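Local coordinates for protein endo-beta-1,4-glucanase (Bacillus licheniformis, PDB 2JEN) that hydrolyses beta-1,4-glucan chains of the plant cell wall, acting as a family 12 xyloglucanase and endoglucanase, at residues A[72-76]-A[89-93]; A[106-110]-A[235-239]; A[130-136]-A[159-165]; A[177-182]-A[213-218]. The protein carries 1 engineered substitution. All blocks are in the same frame, centred on the assembly; numbering follows the deposited sequence.

Contact 1: A[72-76]-A[89-93]. With GLC (alpha-D-glucopyranose), chain B.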
# COMPACT_ATOMS: atom_id res chain seq x y z
N ASP A 72 -0.34 -7.06 -24.14
CA ASP A 72 0.50 -6.94 -22.94
C ASP A 72 -0.43 -6.61 -21.78
O ASP A 72 -0.66 -5.46 -21.43
CB ASP A 72 1.56 -5.85 -23.15
CG ASP A 72 2.56 -5.78 -22.02
OD1 ASP A 72 2.87 -6.85 -21.40
OD2 ASP A 72 3.12 -4.66 -21.77
N MET A 73 -0.89 -7.65 -21.13
CA MET A 73 -1.91 -7.54 -20.09
C MET A 73 -1.80 -8.73 -19.18
O MET A 73 -1.12 -9.72 -19.55
CB MET A 73 -3.31 -7.44 -20.70
CG MET A 73 -3.71 -8.64 -21.49
SD MET A 73 -5.32 -8.44 -22.30
CE MET A 73 -5.22 -9.66 -23.62
N GLY A 74 -2.46 -8.70 -18.03
CA GLY A 74 -2.33 -9.83 -17.12
C GLY A 74 -2.79 -9.47 -15.73
O GLY A 74 -3.65 -8.60 -15.55
N TRP A 75 -2.26 -10.17 -14.75
CA TRP A 75 -2.64 -9.96 -13.35
C TRP A 75 -1.56 -10.53 -12.44
O TRP A 75 -0.78 -11.35 -12.86
CB TRP A 75 -4.03 -10.50 -13.02
CG TRP A 75 -4.31 -11.90 -13.52
CD1 TRP A 75 -4.06 -13.07 -12.86
CD2 TRP A 75 -4.95 -12.26 -14.75
NE1 TRP A 75 -4.45 -14.13 -13.64
CE2 TRP A 75 -5.03 -13.67 -14.79
CE3 TRP A 75 -5.46 -11.53 -15.83
CZ2 TRP A 75 -5.56 -14.36 -15.87
CZ3 TRP A 75 -5.98 -12.23 -16.91
CH2 TRP A 75 -6.02 -13.63 -16.91
N VAL A 76 -1.55 -10.03 -11.21
CA VAL A 76 -0.57 -10.28 -10.21
C VAL A 76 -1.37 -10.64 -8.94
O VAL A 76 -2.39 -10.01 -8.67
CB VAL A 76 0.24 -8.99 -10.04
CG1 VAL A 76 1.46 -9.25 -9.16
CG2 VAL A 76 0.63 -8.40 -11.46
N TYR A 89 -10.39 -16.37 -9.52
CA TYR A 89 -10.20 -16.70 -10.92
C TYR A 89 -10.05 -15.39 -11.69
O TYR A 89 -10.91 -15.02 -12.51
CB TYR A 89 -11.38 -17.51 -11.43
CG TYR A 89 -11.33 -17.97 -12.89
CD1 TYR A 89 -10.27 -18.74 -13.38
CD2 TYR A 89 -12.30 -17.60 -13.79
CE1 TYR A 89 -10.25 -19.21 -14.69
CE2 TYR A 89 -12.29 -18.04 -15.10
CZ TYR A 89 -11.22 -18.78 -15.57
OH TYR A 89 -11.25 -19.24 -16.86
N PRO A 90 -8.96 -14.66 -11.44
CA PRO A 90 -8.67 -13.52 -12.32
C PRO A 90 -8.63 -14.04 -13.75
O PRO A 90 -8.09 -15.12 -14.02
CB PRO A 90 -7.28 -13.03 -11.85
CG PRO A 90 -6.67 -14.27 -11.17
CD PRO A 90 -7.86 -14.96 -10.52
N SER A 91 -9.22 -13.29 -14.68
CA SER A 91 -9.56 -13.83 -15.96
C SER A 91 -9.92 -12.75 -16.95
O SER A 91 -10.19 -11.61 -16.57
CB SER A 91 -10.73 -14.79 -15.80
OG SER A 91 -11.74 -14.21 -14.99
N ILE A 92 -9.88 -13.13 -18.23
CA ILE A 92 -10.53 -12.38 -19.29
C ILE A 92 -11.86 -13.03 -19.60
O ILE A 92 -11.92 -14.24 -19.76
CB ILE A 92 -9.67 -12.32 -20.57
CG1 ILE A 92 -8.29 -11.77 -20.27
CG2 ILE A 92 -10.40 -11.53 -21.65
CD1 ILE A 92 -7.27 -11.97 -21.44
N VAL A 93 -12.90 -12.21 -19.74
CA VAL A 93 -14.28 -12.65 -20.04
C VAL A 93 -14.61 -12.18 -21.43
O VAL A 93 -14.54 -10.99 -21.72
CB VAL A 93 -15.30 -12.11 -19.01
CG1 VAL A 93 -16.75 -12.42 -19.39
CG2 VAL A 93 -14.97 -12.63 -17.63
C1 GLC B . -15.18 -24.13 -12.41
C2 GLC B . -16.39 -23.96 -11.48
C3 GLC B . -16.97 -22.59 -11.72
C4 GLC B . -15.92 -21.54 -11.37
C5 GLC B . -14.74 -21.82 -12.31
C6 GLC B . -13.63 -20.77 -12.26
O1 GLC B . -14.60 -25.40 -12.32
O2 GLC B . -17.45 -24.85 -11.69
O3 GLC B . -18.19 -22.57 -10.96
O4 GLC B . -16.40 -20.24 -11.64
O5 GLC B . -14.24 -23.13 -12.04
O6 GLC B . -13.15 -20.58 -10.94
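Trp75 and Pro90 meet in the interior of the beta-jelly-roll sandwich of glycoside hydrolase family 12. Strand 72-76 belongs to one sheet and strand 91-93 to the other. The strand axes approach to 8.6 Å at 127°, so side chains fill the gap between them. The indole of Trp75 is the main filler. Its CG sits between the backbone N and the carbonyl carbon (chi1 47°), which sends the ring across toward Pro90. Pro90 CB lies over the five-membered ring, 3.4 Å from its centroid and 11° off the normal, a CH-pi contact. Pro90 CG comes within 3.3 Å of Trp75 NE1. The same face carries Pro90 O, 3.2 Å from Trp75 CZ2 and displaced toward the rim. Trp75 NE1 is hydrogen-bonded to Thr242 OG1 of strand 234-244, which fixes how the indole is turned. At the far edge of the ring, near its plane, Ile92 CG1 lies 4.1 Å from Trp75 CZ3. Ile92 also reaches Met73, whose extended chain it crosses at about a right angle, with Ile92 CD1 3.8 Å from Met73 CE. Beyond Pro90, Tyr89 faces the glycan-binding cleft. C6 of a bound glucose lies over one face of its ring, and Ser91 CB lies over the opposite face. Ser91 OG donates a hydrogen bond to Tyr89 O at 2.7 Å.

Contact 2: A[106-110]-A[235-239]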
# COMPACT_ATOMS: atom_id res chain seq x y z
N SER A 106 -19.22 -10.03 -28.89
CA SER A 106 -18.55 -11.25 -28.52
C SER A 106 -18.94 -12.43 -29.40
O SER A 106 -18.20 -13.38 -29.55
CB SER A 106 -18.84 -11.58 -27.05
OG SER A 106 -20.23 -11.75 -26.78
N GLY A 107 -20.14 -12.36 -29.94
CA GLY A 107 -20.72 -13.49 -30.65
C GLY A 107 -21.51 -14.45 -29.78
O GLY A 107 -22.08 -15.43 -30.28
N PHE A 108 -21.62 -14.16 -28.48
CA PHE A 108 -22.43 -14.97 -27.55
C PHE A 108 -23.76 -14.28 -27.33
O PHE A 108 -23.83 -13.04 -27.36
CB PHE A 108 -21.65 -15.20 -26.24
CG PHE A 108 -20.35 -15.87 -26.47
CD1 PHE A 108 -20.31 -17.17 -26.97
CD2 PHE A 108 -19.14 -15.20 -26.30
CE1 PHE A 108 -19.11 -17.75 -27.26
CE2 PHE A 108 -17.95 -15.80 -26.56
CZ PHE A 108 -17.93 -17.09 -27.07
N PRO A 109 -24.83 -15.05 -27.14
CA PRO A 109 -24.86 -16.51 -27.06
C PRO A 109 -24.90 -17.16 -28.43
O PRO A 109 -25.36 -16.53 -29.39
CB PRO A 109 -26.16 -16.79 -26.31
CG PRO A 109 -27.05 -15.70 -26.76
CD PRO A 109 -26.16 -14.48 -26.90
N THR A 110 -24.39 -18.38 -28.53
CA THR A 110 -24.44 -19.17 -29.75
C THR A 110 -24.93 -20.57 -29.42
O THR A 110 -24.38 -21.25 -28.56
CB THR A 110 -23.08 -19.16 -30.49
OG1 THR A 110 -23.19 -19.82 -31.77
CG2 THR A 110 -21.94 -19.79 -29.75
N VAL A 235 -23.80 -21.65 -25.84
CA VAL A 235 -22.58 -21.16 -25.23
C VAL A 235 -22.77 -19.68 -24.89
O VAL A 235 -23.11 -18.87 -25.75
CB VAL A 235 -21.36 -21.38 -26.13
CG1 VAL A 235 -20.09 -20.82 -25.49
CG2 VAL A 235 -21.21 -22.87 -26.54
N SER A 236 -22.58 -19.35 -23.62
CA SER A 236 -22.82 -18.02 -23.08
C SER A 236 -21.54 -17.19 -22.91
O SER A 236 -21.61 -15.98 -22.93
CB SER A 236 -23.50 -18.12 -21.73
OG SER A 236 -24.66 -18.90 -21.83
N SER A 237 -20.42 -17.86 -22.74
CA SER A 237 -19.17 -17.21 -22.31
C SER A 237 -18.00 -18.07 -22.69
O SER A 237 -18.08 -19.30 -22.56
CB SER A 237 -19.26 -17.06 -20.77
OG SER A 237 -18.12 -16.49 -20.19
N VAL A 238 -16.87 -17.44 -23.05
CA VAL A 238 -15.55 -18.06 -23.04
C VAL A 238 -14.67 -17.14 -22.22
O VAL A 238 -14.54 -15.95 -22.54
CB VAL A 238 -14.97 -18.27 -24.44
CG1 VAL A 238 -13.54 -18.75 -24.39
CG2 VAL A 238 -15.86 -19.24 -25.24
N GLU A 239 -14.11 -17.70 -21.18
CA GLU A 239 -13.23 -16.98 -20.25
C GLU A 239 -11.89 -17.68 -20.21
O GLU A 239 -11.82 -18.90 -20.44
CB GLU A 239 -13.83 -16.95 -18.84
CG GLU A 239 -15.29 -16.60 -18.81
CD GLU A 239 -15.91 -16.43 -17.45
OE1 GLU A 239 -15.22 -16.62 -16.43
OE2 GLU A 239 -17.12 -16.12 -17.42
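Phe108 lies along the strand 235-239 and touches it at several points. Its CG is anti to the carbonyl carbon (chi1 -58°), which turns the ring toward the strand. Phe108 CB is 3.4 Å from Ser236 O. Farther out, Phe108 CE1 is 3.7 Å from Val235 CG1, and Phe108 CZ is 3.5 Å from Val238 CG2. The ring therefore bridges two valines of the strand, and Ser237 N lies over one of its faces. Next to it the backbones pair. Thr110 and Val235 form an antiparallel hydrogen-bonded pair: Val235 N donates to Thr110 O at 2.8 Å, and Thr110 N donates to Val235 O at 3.1 Å. Their side chains lie side by side and point the same way. Pro109, which follows a cis peptide bond, brings its CA to within 3.2 Å of Val235 O, a CA-H...O contact.

The second shell sets these groups in place. Ser106 OG accepts from Phe108 N at 3.3 Å, an ST turn. Val258 and Val260 of strand 247-260 pack on Phe108, and Val258 and Ile118 pack on Val238. Ser236 OG is hydrogen-bonded to His141 ND1. Ser236 and Ser237 both face Trp139 of strand 131-141, so strand 235-239 carries a classic beta bulge inside the jelly-roll sandwich of family 12.

Contact 3: A[130-136]-A[159-165]. With XYS (alpha-D-xylopyranose), chain C; GLC (alpha-D-glucopyranose), chain D.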
# COMPACT_ATOMS: atom_id res chain seq x y z
N GLY A 130 3.21 -21.98 -5.29
CA GLY A 130 1.95 -22.48 -4.82
C GLY A 130 1.20 -23.35 -5.82
O GLY A 130 1.80 -24.15 -6.54
N THR A 131 -0.11 -23.22 -5.82
CA THR A 131 -1.04 -24.13 -6.45
C THR A 131 -2.02 -23.31 -7.27
O THR A 131 -2.74 -22.45 -6.69
CB THR A 131 -1.79 -24.95 -5.39
OG1 THR A 131 -0.82 -25.72 -4.65
CG2 THR A 131 -2.79 -25.91 -6.06
N TYR A 132 -2.08 -23.57 -8.57
CA TYR A 132 -2.85 -22.75 -9.50
C TYR A 132 -3.00 -23.53 -10.79
O TYR A 132 -2.33 -24.53 -11.01
CB TYR A 132 -2.16 -21.40 -9.74
CG TYR A 132 -0.76 -21.51 -10.28
CD1 TYR A 132 -0.52 -21.63 -11.64
CD2 TYR A 132 0.34 -21.55 -9.43
CE1 TYR A 132 0.76 -21.77 -12.12
CE2 TYR A 132 1.61 -21.69 -9.90
CZ TYR A 132 1.83 -21.81 -11.23
OH TYR A 132 3.11 -21.93 -11.74
N ASN A 133 -3.82 -23.00 -11.68
CA ASN A 133 -3.89 -23.46 -13.07
C ASN A 133 -3.98 -22.27 -14.02
O ASN A 133 -4.00 -21.10 -13.57
CB ASN A 133 -5.08 -24.42 -13.24
CG ASN A 133 -6.42 -23.81 -13.00
OD1 ASN A 133 -6.63 -22.63 -13.33
ND2 ASN A 133 -7.37 -24.60 -12.49
N ALA A 134 -3.94 -22.55 -15.32
CA ALA A 134 -4.33 -21.60 -16.34
C ALA A 134 -5.36 -22.33 -17.17
O ALA A 134 -5.06 -23.43 -17.70
CB ALA A 134 -3.16 -21.14 -17.19
N ALA A 135 -6.57 -21.81 -17.25
CA ALA A 135 -7.69 -22.56 -17.78
C ALA A 135 -8.72 -21.69 -18.46
O ALA A 135 -9.08 -20.61 -17.94
CB ALA A 135 -8.38 -23.38 -16.68
N TYR A 136 -9.25 -22.17 -19.60
CA TYR A 136 -10.48 -21.66 -20.13
C TYR A 136 -11.63 -22.13 -19.27
O TYR A 136 -11.62 -23.26 -18.77
CB TYR A 136 -10.74 -22.14 -21.54
CG TYR A 136 -9.91 -21.46 -22.59
CD1 TYR A 136 -10.31 -20.25 -23.14
CD2 TYR A 136 -8.68 -21.99 -23.03
CE1 TYR A 136 -9.54 -19.61 -24.08
CE2 TYR A 136 -7.90 -21.34 -23.97
CZ TYR A 136 -8.34 -20.14 -24.52
OH TYR A 136 -7.58 -19.50 -25.48
N TRP A 159 -7.69 -26.76 -19.31
CA TRP A 159 -6.52 -26.36 -18.55
C TRP A 159 -5.25 -26.49 -19.40
O TRP A 159 -4.88 -27.59 -19.82
CB TRP A 159 -6.32 -27.18 -17.28
CG TRP A 159 -7.42 -27.18 -16.27
CD1 TRP A 159 -8.76 -27.01 -16.46
CD2 TRP A 159 -7.24 -27.47 -14.88
NE1 TRP A 159 -9.43 -27.14 -15.25
CE2 TRP A 159 -8.51 -27.43 -14.28
CE3 TRP A 159 -6.14 -27.77 -14.10
CZ2 TRP A 159 -8.70 -27.68 -12.92
CZ3 TRP A 159 -6.33 -28.00 -12.73
CH2 TRP A 159 -7.62 -27.96 -12.18
N LEU A 160 -4.60 -25.36 -19.64
CA LEU A 160 -3.31 -25.32 -20.32
C LEU A 160 -2.16 -25.43 -19.35
O LEU A 160 -1.04 -25.75 -19.76
CB LEU A 160 -3.20 -24.05 -21.14
CG LEU A 160 -4.24 -23.83 -22.22
CD1 LEU A 160 -3.95 -22.56 -23.03
CD2 LEU A 160 -4.43 -25.05 -23.15
N ASN A 161 -2.42 -25.17 -18.07
CA ASN A 161 -1.42 -25.32 -17.03
C ASN A 161 -2.10 -25.93 -15.83
O ASN A 161 -3.18 -25.49 -15.44
CB ASN A 161 -0.83 -23.95 -16.64
CG ASN A 161 0.22 -24.03 -15.53
OD1 ASN A 161 -0.09 -24.42 -14.41
ND2 ASN A 161 1.46 -23.65 -15.85
N ASN A 162 -1.47 -26.96 -15.23
CA ASN A 162 -1.87 -27.47 -13.93
C ASN A 162 -0.62 -27.45 -13.07
O ASN A 162 0.37 -28.14 -13.39
CB ASN A 162 -2.41 -28.92 -14.02
CG ASN A 162 -2.90 -29.44 -12.72
OD1 ASN A 162 -2.94 -28.71 -11.73
ND2 ASN A 162 -3.20 -30.75 -12.68
N THR A 163 -0.62 -26.66 -11.99
CA THR A 163 0.49 -26.62 -11.07
C THR A 163 0.01 -27.00 -9.69
O THR A 163 -0.55 -26.20 -8.94
CB THR A 163 1.18 -25.24 -11.09
OG1 THR A 163 1.68 -25.01 -12.42
CG2 THR A 163 2.35 -25.21 -10.09
N ASN A 164 0.18 -28.28 -9.38
CA ASN A 164 -0.14 -28.88 -8.09
C ASN A 164 -1.62 -29.01 -7.81
O ASN A 164 -2.00 -29.32 -6.67
CB ASN A 164 0.58 -28.19 -6.93
CG ASN A 164 2.07 -28.15 -7.10
OD1 ASN A 164 2.69 -29.19 -7.33
ND2 ASN A 164 2.67 -26.97 -6.97
N ALA A 165 -2.45 -28.79 -8.82
CA ALA A 165 -3.89 -28.81 -8.62
C ALA A 165 -4.53 -30.04 -9.22
O ALA A 165 -3.85 -30.96 -9.69
CB ALA A 165 -4.57 -27.51 -9.17
C1 XYS C . -7.04 -30.05 -5.92
C2 XYS C . -6.04 -30.91 -5.19
C3 XYS C . -5.44 -30.13 -4.04
C4 XYS C . -4.85 -28.83 -4.58
C5 XYS C . -5.95 -28.10 -5.32
O2 XYS C . -6.67 -32.10 -4.71
O3 XYS C . -4.44 -30.90 -3.38
O4 XYS C . -4.46 -28.03 -3.47
O5 XYS C . -6.46 -28.87 -6.41
C1 GLC D . -11.78 -27.82 -7.91
C2 GLC D . -11.36 -27.57 -9.34
C3 GLC D . -11.81 -26.21 -9.82
C4 GLC D . -13.29 -25.94 -9.51
C5 GLC D . -13.56 -26.32 -8.05
C6 GLC D . -15.05 -26.19 -7.74
O2 GLC D . -9.95 -27.62 -9.42
O3 GLC D . -11.62 -26.15 -11.21
O4 GLC D . -13.60 -24.58 -9.80
O5 GLC D . -13.20 -27.66 -7.83
O6 GLC D . -15.24 -26.22 -6.32
O HOH W 1 -1.64 -28.09 -3.46
O HOH W 2 3.78 -23.10 -14.13
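Tyr132 pairs with Thr163 and Ala134 with Asn161, as strands 131-136 and 161-163 run antiparallel with axes 4.6 Å apart at 169°. A classic beta bulge follows: Ala134 O accepts from both Asn161 N and Leu160 N. Thr163 CB lies over the Tyr132 ring, 3.7 Å from its centroid, a CH-pi contact. Thr163 OG1 donates in plane to a lone pair of Asn161 OD1 at 2.7 Å. A water joins Tyr132 OH to Asn161 ND2. On the face of the sheet holding Asn133 and Ala135, Asn133 ND2 stands over the Trp159 indole, 3.4 Å from Trp159 CZ2. Glu243 OE1 is its hydrogen-bond partner. The Trp159 edge points at O2 of a bound glucose. Where the pair ends, Asn164 ND2 donates to Gly130 O at 3.0 Å. Here a second water links Thr131 OG1 to O4 of the bound xylose, and Ala165 CA is 3.4 Å from the xylose O5. Thr131, Trp159, Asn164 and Ala165 line the glycan pocket. Strand 131-141 also pairs with strand 234-244, and strand 154-163 with strand 195-204. From strand 118-128, in the other sheet, Val122 packs on Tyr136 and Leu160, and Ile126 on Tyr132.

Contact 4: A[177-182]-A[213-218]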
# COMPACT_ATOMS: atom_id res chain seq x y z
N ILE A 177 -7.74 -34.09 -28.86
CA ILE A 177 -8.65 -33.15 -29.49
C ILE A 177 -7.86 -31.94 -29.88
O ILE A 177 -7.08 -31.38 -29.06
CB ILE A 177 -9.79 -32.73 -28.53
CG1 ILE A 177 -10.66 -33.92 -28.11
CG2 ILE A 177 -10.65 -31.63 -29.16
CD1 ILE A 177 -11.72 -33.58 -27.06
N GLY A 178 -8.02 -31.49 -31.12
CA GLY A 178 -7.41 -30.24 -31.58
C GLY A 178 -5.89 -30.30 -31.66
O GLY A 178 -5.22 -29.24 -31.67
N GLY A 179 -5.33 -31.51 -31.73
CA GLY A 179 -3.89 -31.67 -31.75
C GLY A 179 -3.16 -31.71 -30.42
O GLY A 179 -1.91 -31.65 -30.36
N HIS A 180 -3.94 -31.78 -29.33
CA HIS A 180 -3.42 -31.86 -27.97
C HIS A 180 -4.04 -33.07 -27.28
O HIS A 180 -5.17 -33.45 -27.59
CB HIS A 180 -3.82 -30.61 -27.17
CG HIS A 180 -3.33 -29.30 -27.73
ND1 HIS A 180 -2.24 -28.64 -27.22
CD2 HIS A 180 -3.78 -28.54 -28.76
CE1 HIS A 180 -2.05 -27.52 -27.89
NE2 HIS A 180 -2.97 -27.43 -28.83
N SER A 181 -3.33 -33.61 -26.30
CA SER A 181 -3.87 -34.67 -25.44
C SER A 181 -4.38 -34.09 -24.13
O SER A 181 -3.69 -33.31 -23.48
CB SER A 181 -2.81 -35.70 -25.13
OG SER A 181 -2.46 -36.34 -26.37
N TRP A 182 -5.55 -34.57 -23.70
CA TRP A 182 -6.28 -34.04 -22.55
C TRP A 182 -6.76 -35.18 -21.67
O TRP A 182 -7.37 -36.13 -22.16
CB TRP A 182 -7.53 -33.28 -23.01
CG TRP A 182 -7.28 -32.25 -24.08
CD1 TRP A 182 -7.45 -32.44 -25.39
CD2 TRP A 182 -6.82 -30.92 -23.92
NE1 TRP A 182 -7.11 -31.33 -26.09
CE2 TRP A 182 -6.73 -30.36 -25.20
CE3 TRP A 182 -6.47 -30.13 -22.81
CZ2 TRP A 182 -6.27 -29.05 -25.42
CZ3 TRP A 182 -6.02 -28.85 -23.02
CH2 TRP A 182 -5.95 -28.30 -24.30
N LEU A 213 -7.32 -23.16 -30.26
CA LEU A 213 -8.36 -24.18 -30.08
C LEU A 213 -9.67 -23.77 -30.70
O LEU A 213 -9.95 -22.58 -30.89
CB LEU A 213 -8.59 -24.44 -28.60
CG LEU A 213 -7.38 -24.86 -27.78
CD1 LEU A 213 -7.74 -24.91 -26.30
CD2 LEU A 213 -6.76 -26.18 -28.23
N ASN A 214 -10.48 -24.75 -31.07
CA ASN A 214 -11.85 -24.51 -31.48
C ASN A 214 -12.74 -25.16 -30.44
O ASN A 214 -12.72 -26.39 -30.27
CB ASN A 214 -12.12 -25.13 -32.85
CG ASN A 214 -13.48 -24.82 -33.38
OD1 ASN A 214 -14.36 -24.29 -32.71
ND2 ASN A 214 -13.70 -25.21 -34.65
N ILE A 215 -13.47 -24.35 -29.68
CA ILE A 215 -14.32 -24.89 -28.60
C ILE A 215 -15.32 -25.92 -29.15
O ILE A 215 -15.70 -26.87 -28.45
CB ILE A 215 -15.01 -23.77 -27.81
CG1 ILE A 215 -14.01 -22.81 -27.19
CG2 ILE A 215 -15.92 -24.33 -26.73
CD1 ILE A 215 -12.88 -23.45 -26.50
N ARG A 216 -15.71 -25.76 -30.41
CA ARG A 216 -16.63 -26.71 -31.02
C ARG A 216 -16.08 -28.12 -31.04
O ARG A 216 -16.85 -29.09 -31.00
CB ARG A 216 -16.98 -26.24 -32.43
CG ARG A 216 -18.15 -27.02 -33.06
CD ARG A 216 -18.44 -26.56 -34.46
NE ARG A 216 -17.43 -27.10 -35.33
CZ ARG A 216 -17.40 -26.94 -36.66
NH1 ARG A 216 -18.28 -26.18 -37.26
NH2 ARG A 216 -16.43 -27.49 -37.35
N ASP A 217 -14.77 -28.28 -31.13
CA ASP A 217 -14.20 -29.63 -31.08
C ASP A 217 -14.51 -30.29 -29.73
O ASP A 217 -14.71 -31.52 -29.65
CB ASP A 217 -12.69 -29.59 -31.24
CG ASP A 217 -12.21 -29.09 -32.60
OD1 ASP A 217 -13.01 -29.05 -33.55
OD2 ASP A 217 -10.98 -28.84 -32.71
N PHE A 218 -14.48 -29.51 -28.65
CA PHE A 218 -14.72 -30.02 -27.31
C PHE A 218 -16.21 -30.25 -27.06
O PHE A 218 -16.60 -31.30 -26.50
CB PHE A 218 -14.11 -29.04 -26.28
CG PHE A 218 -12.63 -28.96 -26.37
CD1 PHE A 218 -12.03 -28.16 -27.33
CD2 PHE A 218 -11.81 -29.74 -25.54
CE1 PHE A 218 -10.64 -28.14 -27.47
CE2 PHE A 218 -10.47 -29.71 -25.66
CZ PHE A 218 -9.86 -28.89 -26.64
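Ile177 meets Phe218 through CG2: its chi1 of -62° sets CG1 beside the backbone N and leaves CG2 anti to it. Phe218 CG is anti to its own carbonyl carbon, which brings the ring against that methyl. Ile177 CG2 sits over the centre of the Phe218 ring, 3.8 Å from the centroid, a CH-pi contact. It also slides past Asp217, 3.6 Å from Asp217 CB. The edge of Phe218 points at the face of Trp182 in a T-shaped pair, with planes at 76° and the centroid of the Trp182 five-membered ring 5.1 Å from that of Phe218. Leu213 CD2 comes in at the edge of the Trp182 indole, 4.0 Å from CZ2, and also lies 3.8 Å from His180 CD2. Residues 177-180 form a type I' turn. Asn214 is the N-cap of the helix, with its OD1 accepting from Arg216 N. Phe202 of strand 195-204 makes another edge-to-face pair with Phe218. The two segments meet through carbon and ring surfaces. The indole N-H is satisfied within the hairpin: Trp182 NE1 donates to Ile177 O at 3.0 Å and 170°. That oxygen also accepts from His180 N, so one acceptor both closes the turn and holds the indole that receives Phe218.

Overall arrangement
From the N terminus, contact 1 comes first and closes a short loop of 12 residues, tying strand 72-79 of one sheet to strand 91-95 of the other. Contact 2 opens next, at the loop before strand 110-111, and closes on strand 234-244, with 124 residues between its segments. Contacts 3 and 4 are nested inside it, one after the other, and none of the four cross. Contact 3 joins two neighbouring strands beside the glycan. Contact 4 ties a hairpin to the end of strand 210-214 and the start of helix 215-225. Neighbours touch: Tyr89 of contact 1 reaches Ala135 of contact 3 and Glu239 of contact 2, Tyr136 meets Val238, and Leu160 packs on Trp182.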